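Local coordinates for PKS_KS domain-containing protein (Photorhabdus luminescens subsp. laumondii, PDB 6SMO) that probably catalyses 3-oxoacyl-[acyl-carrier-protein] synthesis as a ketosynthase of the thiolase-like superfamily, and holds a pentaketo dodecanal in its pocket, at residues 57-61 against 73-77; 120-126 against 179-185; 315-321 against 434-438. All coordinates share one frame; numbering follows the deposited sequence.

Interaction 1: 57-61 against 73-77; sequences GVSKY and GAIGQ
Gly-57 meets the far end of the partner segment first, its carbonyl oxygen facing CA of Gly-76. Val-58 comes next and brings one branch across: CG1 rests 3.9 Å from CB of Ala-74, while its CA-H leans on the carbonyl oxygen of Ile-75. At Ser-59 the two backbones are tied together. Its N donates to Ile-75 O at 2.7 Å, and Ile-75 N returns a bond to Ser-59 O at 2.9 Å, both running nearly straight. The two form one antiparallel hydrogen-bonded pair, a single beta bridge between otherwise irregular loops. Lys-60 touches only with its base, CG 3.5 Å from Gly-73 O, and its extended chain leads away. Tyr-61 then turns its ring in over the partner. CG sits between the backbone N and the carbonyl carbon (chi1 83°), which sets the ring crosswise to Ile-75. CG2 of Ile-75 lies over one face, 3.9 Å from the ring centroid and offset toward the rim, a CH-pi contact, while CD1 of the same isoleucine packs 3.6 Å from Tyr-61 CB. Ala-74 N approaches the ring edge in its plane, 3.4 Å from CE1. Helix 63-68 is the excursion this bridge closes, and its Trp-63 stacks edge-to-face on Tyr-61. On the other sides Gly-57 bonds through its backbone to Met-366 of helix 364-367, Val-58 O accepts from Gln-245 NE2, and Gly-76 pairs with Ile-260 and Glu-262 just ahead of strand 263-271.

Interaction 2: 120-126 against 179-185; sequences GRRFGVA and GASMSVS
Gly-120 O takes the N-H of Ser-181 at 2.9 Å, and on the opposite face of its carbonyl plane it accepts Phe-123 N, a turn bond of its own segment. Two donors thus grip one oxygen and fix the short 3-10 turn against the partner. Met-182 N then donates to Phe-123 O at 3.1 Å, arriving from well above the carbonyl plane. Beside these bonds the methyl of Ala-180 packs between Phe-123 and Val-125, its CB 3.6 Å from Phe-123 CD2 and 3.7 Å from Val-125 CG2; CG of Phe-123 is anti to the backbone N (chi1 170°), which carries ring atoms CD2 and CE2 to Ala-180. CB of Met-182 packs on the Phe-123 carbonyl. The segments form a beta-alpha-beta crossover of the thiolase-type fold: the chain leaves strand 123-128, passes through helices 134-144 and 169-178, and returns roughly parallel beside it as the short, weakly bonded strand 184-185, where Ser-185 N makes a weak bond to Val-125 O. Helix 169-178 covers Val-125 and Val-184 through Ala-175. On the other flank, strand 212-219 pairs with Gly-124 and Ala-126, and Arg-122 reaches Asp-211 in a salt bridge and Gly-208 O in a hydrogen bond. Beyond strand 184-185 lies the partner Ketoacyl_synth_N subunit, whose Asp-249 and Tyr-168 hydrogen-bond to Ser-183 OG, and whose His-362 and Gln-164 bond to Val-184 O.

Interaction 3: 315-321 against 434-438; sequences ALKDAQI and VIVMR
Helix 315-319 lies over strand 434-438 with the short axes 8.1 Å apart at closest approach and their directions 45° apart; Ala-315 and Ala-319 of the helix, and Ile-321 just past its end, face Val-434, Val-436 and Arg-438. No hydrogen bond crosses; the join is apolar side-chain packing. Val-436 carries most of it, with its two methyls splitting the work. CG2 points to the start of the helix segment, 3.6 Å from Ala-315 O and 3.9 Å from Ala-315 CB, with Leu-316 CD2 coming in more loosely. CG1, anti to the backbone N (chi1 180°), points the other way, 4.2 Å from Ile-321 CD1, and Ala-319 CB rests between on the valine's CB at 4.1 Å. Two residues back along the strand, Val-434 CG1 meets Ala-315 CB at 3.8 Å. Two residues on, Arg-438 runs out extended, and CD1 of Ile-321 touches its CD at 3.8 Å, the two side chains crossing at a slant near the protein surface. What delivers Ile-321 is the helix end. Gln-320, with positive phi, closes a Schellman motif in which Ile-321 N bonds back to Leu-316 O. Neighbouring strand 284-293 shares the helix, its Ala-290 against Ala-315 and its Ala-287 against Ala-319 and Ile-321. On the other face of the strand Ile-435 and Met-437 pack on helix 372-388, so strand 431-438 is sandwiched between two helices, in keeping with the alternating helix and sheet layers of the thiolase fold of beta-ketoacyl synthases.

Overall arrangement
All three contacts belong to one ketosynthase domain but stand apart. Interactions 2 and 3 reach the same mixed sheet, with centres 25 Å apart and nearest atoms about 12 Å apart. Interaction 1 lies across the chain's centre from both, its centre 36 Å from that of interaction 2 and 34 Å from that of interaction 3. Interaction 1 lies outside the pocket lining, Gly-76 about 13 Å from the bound pentaketo dodecanal. The other two connect to that pocket along the chain: segment 179-185 runs on to Gly-190 and Cys-191, while strand 431-438 pairs with strand 420-427, which ends in pocket residue Gly-427. Of the three, only interaction 2 is touched by another protein chain.

Interaction 1: 57-61 against 73-77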
loop_
_atom_site.group_PDB
_atom_site.type_symbol
_atom_site.label_atom_id
_atom_site.label_comp_id
_atom_site.label_asym_id
_atom_site.label_seq_id
_atom_site.Cartn_x
_atom_site.Cartn_y
_atom_site.Cartn_z
ATOM N N GLY B 57 19.437 -0.788 18.345
ATOM C CA GLY B 57 18.492 0.290 18.694
ATOM C C GLY B 57 17.207 -0.266 19.289
ATOM O O GLY B 57 16.271 0.527 19.509
ATOM N N VAL B 58 17.163 -1.579 19.544
ATOM C CA VAL B 58 15.980 -2.293 20.111
ATOM C C VAL B 58 15.923 -2.002 21.614
ATOM O O VAL B 58 16.974 -2.108 22.275
ATOM C CB VAL B 58 16.031 -3.809 19.836
ATOM C CG1 VAL B 58 14.797 -4.519 20.373
ATOM C CG2 VAL B 58 16.214 -4.117 18.357
ATOM N N SER B 59 14.736 -1.653 22.117
ATOM C CA SER B 59 14.454 -1.350 23.545
ATOM C C SER B 59 13.468 -2.382 24.102
ATOM O O SER B 59 12.550 -2.788 23.358
ATOM C CB SER B 59 13.916 0.050 23.703
ATOM O OG SER B 59 14.711 0.988 22.992
ATOM N N LYS B 60 13.656 -2.791 25.360
ATOM C CA LYS B 60 12.677 -3.608 26.125
ATOM C C LYS B 60 11.504 -2.703 26.523
ATOM O O LYS B 60 11.761 -1.543 26.903
ATOM C CB LYS B 60 13.338 -4.230 27.360
ATOM C CG LYS B 60 12.456 -5.184 28.153
ATOM C CD LYS B 60 13.117 -5.738 29.395
ATOM C CE LYS B 60 12.211 -6.668 30.174
ATOM N NZ LYS B 60 12.814 -7.068 31.466
ATOM N N TYR B 61 10.271 -3.212 26.431
ATOM C CA TYR B 61 9.027 -2.481 26.798
ATOM C C TYR B 61 8.160 -3.373 27.694
ATOM O O TYR B 61 8.195 -4.611 27.537
ATOM C CB TYR B 61 8.306 -1.979 25.542
ATOM C CG TYR B 61 7.425 -2.977 24.833
ATOM C CD1 TYR B 61 7.958 -4.076 24.176
ATOM C CD2 TYR B 61 6.051 -2.802 24.783
ATOM C CE1 TYR B 61 7.150 -4.985 23.511
ATOM C CE2 TYR B 61 5.229 -3.699 24.120
ATOM C CZ TYR B 61 5.780 -4.796 23.481
ATOM O OH TYR B 61 4.977 -5.686 22.828
ATOM N N GLY B 73 8.329 -8.647 24.104
ATOM C CA GLY B 73 8.923 -7.726 25.094
ATOM C C GLY B 73 10.088 -6.935 24.518
ATOM O O GLY B 73 10.997 -6.586 25.295
ATOM N N ALA B 74 10.062 -6.662 23.208
ATOM C CA ALA B 74 11.093 -5.897 22.468
ATOM C C ALA B 74 10.427 -5.036 21.388
ATOM O O ALA B 74 9.518 -5.549 20.704
ATOM C CB ALA B 74 12.098 -6.847 21.864
ATOM N N ILE B 75 10.866 -3.779 21.250
ATOM C CA ILE B 75 10.403 -2.822 20.197
ATOM C C ILE B 75 11.584 -1.957 19.743
ATOM O O ILE B 75 12.528 -1.774 20.538
ATOM C CB ILE B 75 9.232 -1.949 20.697
ATOM C CG1 ILE B 75 9.514 -1.350 22.079
ATOM C CG2 ILE B 75 7.925 -2.729 20.677
ATOM C CD1 ILE B 75 8.642 -0.163 22.424
ATOM N N GLY B 76 11.521 -1.454 18.506
ATOM C CA GLY B 76 12.446 -0.440 17.964
ATOM C C GLY B 76 11.875 0.956 18.127
ATOM O O GLY B 76 11.255 1.458 17.168
ATOM N N GLN B 77 12.059 1.552 19.310
ATOM C CA GLN B 77 11.551 2.902 19.677
ATOM C C GLN B 77 12.669 3.929 19.461
ATOM O O GLN B 77 13.838 3.589 19.730
ATOM C CB GLN B 77 11.061 2.894 21.126
ATOM C CG GLN B 77 10.061 3.996 21.439
ATOM C CD GLN B 77 9.434 3.821 22.801
ATOM O OE1 GLN B 77 10.105 3.500 23.779
ATOM N NE2 GLN B 77 8.130 4.033 22.873
#

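Interaction 2: 120-126 against 179-185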
loop_
_atom_site.group_PDB
_atom_site.type_symbol
_atom_site.label_atom_id
_atom_site.label_comp_id
_atom_site.label_asym_id
_atom_site.label_seq_id
_atom_site.Cartn_x
_atom_site.Cartn_y
_atom_site.Cartn_z
ATOM N N GLY B 120 8.904 24.330 -8.819
ATOM C CA GLY B 120 7.710 23.685 -8.231
ATOM C C GLY B 120 7.055 22.691 -9.175
ATOM O O GLY B 120 6.709 21.585 -8.714
ATOM N N ARG B 121 6.897 23.065 -10.450
ATOM C CA ARG B 121 6.192 22.269 -11.495
ATOM C C ARG B 121 6.932 20.951 -11.760
ATOM O O ARG B 121 6.263 19.982 -12.170
ATOM C CB ARG B 121 6.067 23.078 -12.792
ATOM C CG ARG B 121 5.148 24.287 -12.694
ATOM C CD ARG B 121 5.194 25.146 -13.944
ATOM N NE ARG B 121 4.249 26.257 -13.896
ATOM C CZ ARG B 121 4.461 27.423 -13.286
ATOM N NH1 ARG B 121 3.523 28.356 -13.314
ATOM N NH2 ARG B 121 5.597 27.658 -12.650
ATOM N N ARG B 122 8.253 20.918 -11.540
ATOM C CA ARG B 122 9.139 19.760 -11.845
ATOM C C ARG B 122 9.605 19.078 -10.548
ATOM O O ARG B 122 10.562 18.279 -10.622
ATOM C CB ARG B 122 10.344 20.231 -12.667
ATOM C CG ARG B 122 9.984 20.950 -13.960
ATOM C CD ARG B 122 9.500 20.005 -15.044
ATOM N NE ARG B 122 10.578 19.169 -15.556
ATOM C CZ ARG B 122 10.436 18.214 -16.471
ATOM N NH1 ARG B 122 9.248 17.955 -16.995
ATOM N NH2 ARG B 122 11.489 17.517 -16.861
ATOM N N PHE B 123 8.952 19.364 -9.414
ATOM C CA PHE B 123 9.292 18.822 -8.070
ATOM C C PHE B 123 8.048 18.180 -7.445
ATOM O O PHE B 123 7.054 18.901 -7.220
ATOM C CB PHE B 123 9.865 19.925 -7.176
ATOM C CG PHE B 123 10.024 19.543 -5.725
ATOM C CD1 PHE B 123 10.664 18.366 -5.365
ATOM C CD2 PHE B 123 9.545 20.366 -4.716
ATOM C CE1 PHE B 123 10.810 18.015 -4.032
ATOM C CE2 PHE B 123 9.696 20.015 -3.382
ATOM C CZ PHE B 123 10.326 18.840 -3.043
ATOM N N GLY B 124 8.112 16.870 -7.172
ATOM C CA GLY B 124 6.991 16.065 -6.644
ATOM C C GLY B 124 7.383 15.264 -5.413
ATOM O O GLY B 124 8.593 15.043 -5.211
ATOM N N VAL B 125 6.390 14.835 -4.627
ATOM C CA VAL B 125 6.570 14.074 -3.354
ATOM C C VAL B 125 6.017 12.655 -3.544
ATOM O O VAL B 125 5.064 12.490 -4.327
ATOM C CB VAL B 125 5.888 14.791 -2.172
ATOM C CG1 VAL B 125 6.029 14.018 -0.869
ATOM C CG2 VAL B 125 6.409 16.209 -2.000
ATOM N N ALA B 126 6.607 11.677 -2.850
ATOM C CA ALA B 126 6.163 10.263 -2.809
ATOM C C ALA B 126 6.573 9.636 -1.470
ATOM O O ALA B 126 7.607 8.942 -1.429
ATOM C CB ALA B 126 6.738 9.508 -3.983
ATOM N N GLY B 179 6.833 23.434 -1.441
ATOM C CA GLY B 179 6.160 23.912 -2.667
ATOM C C GLY B 179 6.311 22.945 -3.830
ATOM O O GLY B 179 6.735 23.391 -4.913
ATOM N N ALA B 180 5.968 21.670 -3.619
ATOM C CA ALA B 180 5.956 20.606 -4.650
ATOM C C ALA B 180 4.628 20.654 -5.415
ATOM O O ALA B 180 3.580 20.422 -4.781
ATOM C CB ALA B 180 6.168 19.260 -4.004
ATOM N N SER B 181 4.675 20.949 -6.720
ATOM C CA SER B 181 3.490 21.094 -7.608
ATOM C C SER B 181 3.338 19.881 -8.537
ATOM O O SER B 181 2.234 19.708 -9.083
ATOM C CB SER B 181 3.555 22.375 -8.397
ATOM O OG SER B 181 3.769 23.486 -7.540
ATOM N N MET B 182 4.397 19.082 -8.718
ATOM C CA MET B 182 4.372 17.809 -9.491
ATOM C C MET B 182 3.672 16.732 -8.650
ATOM O O MET B 182 3.521 16.944 -7.431
ATOM C CB MET B 182 5.798 17.365 -9.845
ATOM C CG MET B 182 5.896 16.090 -10.672
ATOM S SD MET B 182 4.920 16.134 -12.194
ATOM C CE MET B 182 4.720 14.381 -12.507
ATOM N N SER B 183 3.240 15.640 -9.292
ATOM C CA SER B 183 2.551 14.464 -8.690
ATOM C C SER B 183 2.944 14.271 -7.221
ATOM O O SER B 183 4.145 14.059 -6.951
ATOM C CB SER B 183 2.843 13.214 -9.481
ATOM O OG SER B 183 2.372 12.060 -8.797
ATOM N N VAL B 184 1.958 14.329 -6.318
ATOM C CA VAL B 184 2.071 13.919 -4.886
ATOM C C VAL B 184 1.254 12.634 -4.707
ATOM O O VAL B 184 0.040 12.668 -4.989
ATOM C CB VAL B 184 1.599 15.036 -3.934
ATOM C CG1 VAL B 184 1.600 14.588 -2.480
ATOM C CG2 VAL B 184 2.429 16.300 -4.100
ATOM N N SER B 185 1.895 11.545 -4.270
ATOM C CA SER B 185 1.290 10.191 -4.164
ATOM C C SER B 185 1.580 9.577 -2.792
ATOM O O SER B 185 2.576 9.978 -2.154
ATOM C CB SER B 185 1.777 9.294 -5.275
ATOM O OG SER B 185 3.184 9.114 -5.203
#

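Interaction 3: 315-321 against 434-438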
loop_
_atom_site.group_PDB
_atom_site.type_symbol
_atom_site.label_atom_id
_atom_site.label_comp_id
_atom_site.label_asym_id
_atom_site.label_seq_id
_atom_site.Cartn_x
_atom_site.Cartn_y
_atom_site.Cartn_z
ATOM N N ALA B 315 14.522 -6.381 -12.278
ATOM C CA ALA B 315 15.152 -5.149 -11.745
ATOM C C ALA B 315 16.498 -4.904 -12.442
ATOM O O ALA B 315 16.816 -3.730 -12.713
ATOM C CB ALA B 315 15.317 -5.256 -10.248
ATOM N N LEU B 316 17.255 -5.973 -12.718
ATOM C CA LEU B 316 18.588 -5.909 -13.382
ATOM C C LEU B 316 18.414 -5.598 -14.875
ATOM O O LEU B 316 19.232 -4.822 -15.405
ATOM C CB LEU B 316 19.328 -7.233 -13.167
ATOM C CG LEU B 316 19.916 -7.431 -11.770
ATOM C CD1 LEU B 316 20.187 -8.900 -11.493
ATOM C CD2 LEU B 316 21.185 -6.611 -11.593
ATOM N N LYS B 317 17.399 -6.183 -15.522
ATOM C CA LYS B 317 17.023 -5.891 -16.936
ATOM C C LYS B 317 16.574 -4.429 -17.053
ATOM O O LYS B 317 16.891 -3.798 -18.081
ATOM C CB LYS B 317 15.914 -6.829 -17.429
ATOM C CG LYS B 317 16.375 -7.972 -18.326
ATOM C CD LYS B 317 16.987 -9.137 -17.578
ATOM C CE LYS B 317 17.365 -10.283 -18.492
ATOM N NZ LYS B 317 17.678 -11.513 -17.726
ATOM N N ASP B 318 15.866 -3.921 -16.039
ATOM C CA ASP B 318 15.348 -2.528 -15.976
ATOM C C ASP B 318 16.523 -1.548 -15.860
ATOM O O ASP B 318 16.464 -0.479 -16.501
ATOM C CB ASP B 318 14.371 -2.358 -14.810
ATOM C CG ASP B 318 13.651 -1.022 -14.818
ATOM O OD1 ASP B 318 12.859 -0.791 -15.753
ATOM O OD2 ASP B 318 13.904 -0.216 -13.903
ATOM N N ALA B 319 17.542 -1.902 -15.070
ATOM C CA ALA B 319 18.769 -1.101 -14.839
ATOM C C ALA B 319 19.755 -1.282 -16.001
ATOM O O ALA B 319 20.672 -0.446 -16.119
ATOM C CB ALA B 319 19.401 -1.497 -13.527
ATOM N N GLN B 320 19.575 -2.334 -16.812
ATOM C CA GLN B 320 20.463 -2.719 -17.945
ATOM C C GLN B 320 21.867 -3.023 -17.403
ATOM O O GLN B 320 22.855 -2.582 -18.025
ATOM C CB GLN B 320 20.492 -1.624 -19.016
ATOM C CG GLN B 320 19.136 -1.359 -19.656
ATOM C CD GLN B 320 19.174 -0.225 -20.650
ATOM O OE1 GLN B 320 18.322 0.661 -20.642
ATOM N NE2 GLN B 320 20.170 -0.242 -21.522
ATOM N N ILE B 321 21.937 -3.754 -16.285
ATOM C CA ILE B 321 23.198 -4.150 -15.589
ATOM C C ILE B 321 23.228 -5.679 -15.472
ATOM O O ILE B 321 22.168 -6.273 -15.186
ATOM C CB ILE B 321 23.307 -3.455 -14.215
ATOM C CG1 ILE B 321 23.456 -1.937 -14.363
ATOM C CG2 ILE B 321 24.440 -4.047 -13.388
ATOM C CD1 ILE B 321 23.209 -1.162 -13.089
ATOM N N VAL B 434 12.237 -4.869 -5.601
ATOM C CA VAL B 434 13.725 -4.791 -5.699
ATOM C C VAL B 434 14.098 -3.483 -6.405
ATOM O O VAL B 434 13.450 -3.156 -7.420
ATOM C CB VAL B 434 14.300 -6.015 -6.442
ATOM C CG1 VAL B 434 15.815 -5.948 -6.572
ATOM C CG2 VAL B 434 13.884 -7.322 -5.783
ATOM N N ILE B 435 15.094 -2.764 -5.876
ATOM C CA ILE B 435 15.763 -1.614 -6.557
ATOM C C ILE B 435 17.253 -1.941 -6.690
ATOM O O ILE B 435 17.813 -2.554 -5.760
ATOM C CB ILE B 435 15.529 -0.278 -5.817
ATOM C CG1 ILE B 435 15.911 -0.352 -4.337
ATOM C CG2 ILE B 435 14.097 0.195 -6.001
ATOM C CD1 ILE B 435 16.172 0.993 -3.703
ATOM N N VAL B 436 17.857 -1.562 -7.818
ATOM C CA VAL B 436 19.311 -1.740 -8.105
ATOM C C VAL B 436 19.993 -0.379 -7.936
ATOM O O VAL B 436 19.692 0.531 -8.731
ATOM C CB VAL B 436 19.544 -2.318 -9.514
ATOM C CG1 VAL B 436 21.025 -2.494 -9.818
ATOM C CG2 VAL B 436 18.800 -3.630 -9.714
ATOM N N MET B 437 20.859 -0.251 -6.927
ATOM C CA MET B 437 21.679 0.963 -6.679
ATOM C C MET B 437 23.107 0.714 -7.171
ATOM O O MET B 437 23.524 -0.460 -7.225
ATOM C CB MET B 437 21.693 1.331 -5.193
ATOM C CG MET B 437 20.366 1.873 -4.707
ATOM S SD MET B 437 20.547 2.949 -3.269
ATOM C CE MET B 437 18.874 3.570 -3.114
ATOM N N ARG B 438 23.818 1.791 -7.511
ATOM C CA ARG B 438 25.120 1.757 -8.227
ATOM C C ARG B 438 25.977 2.944 -7.772
ATOM O O ARG B 438 25.405 4.020 -7.504
ATOM C CB ARG B 438 24.857 1.798 -9.736
ATOM C CG ARG B 438 26.068 1.496 -10.605
ATOM C CD ARG B 438 25.703 1.571 -12.076
ATOM N NE ARG B 438 26.826 1.290 -12.958
ATOM C CZ ARG B 438 26.771 1.305 -14.288
ATOM N NH1 ARG B 438 25.637 1.590 -14.910
ATOM N NH2 ARG B 438 27.856 1.035 -14.995
#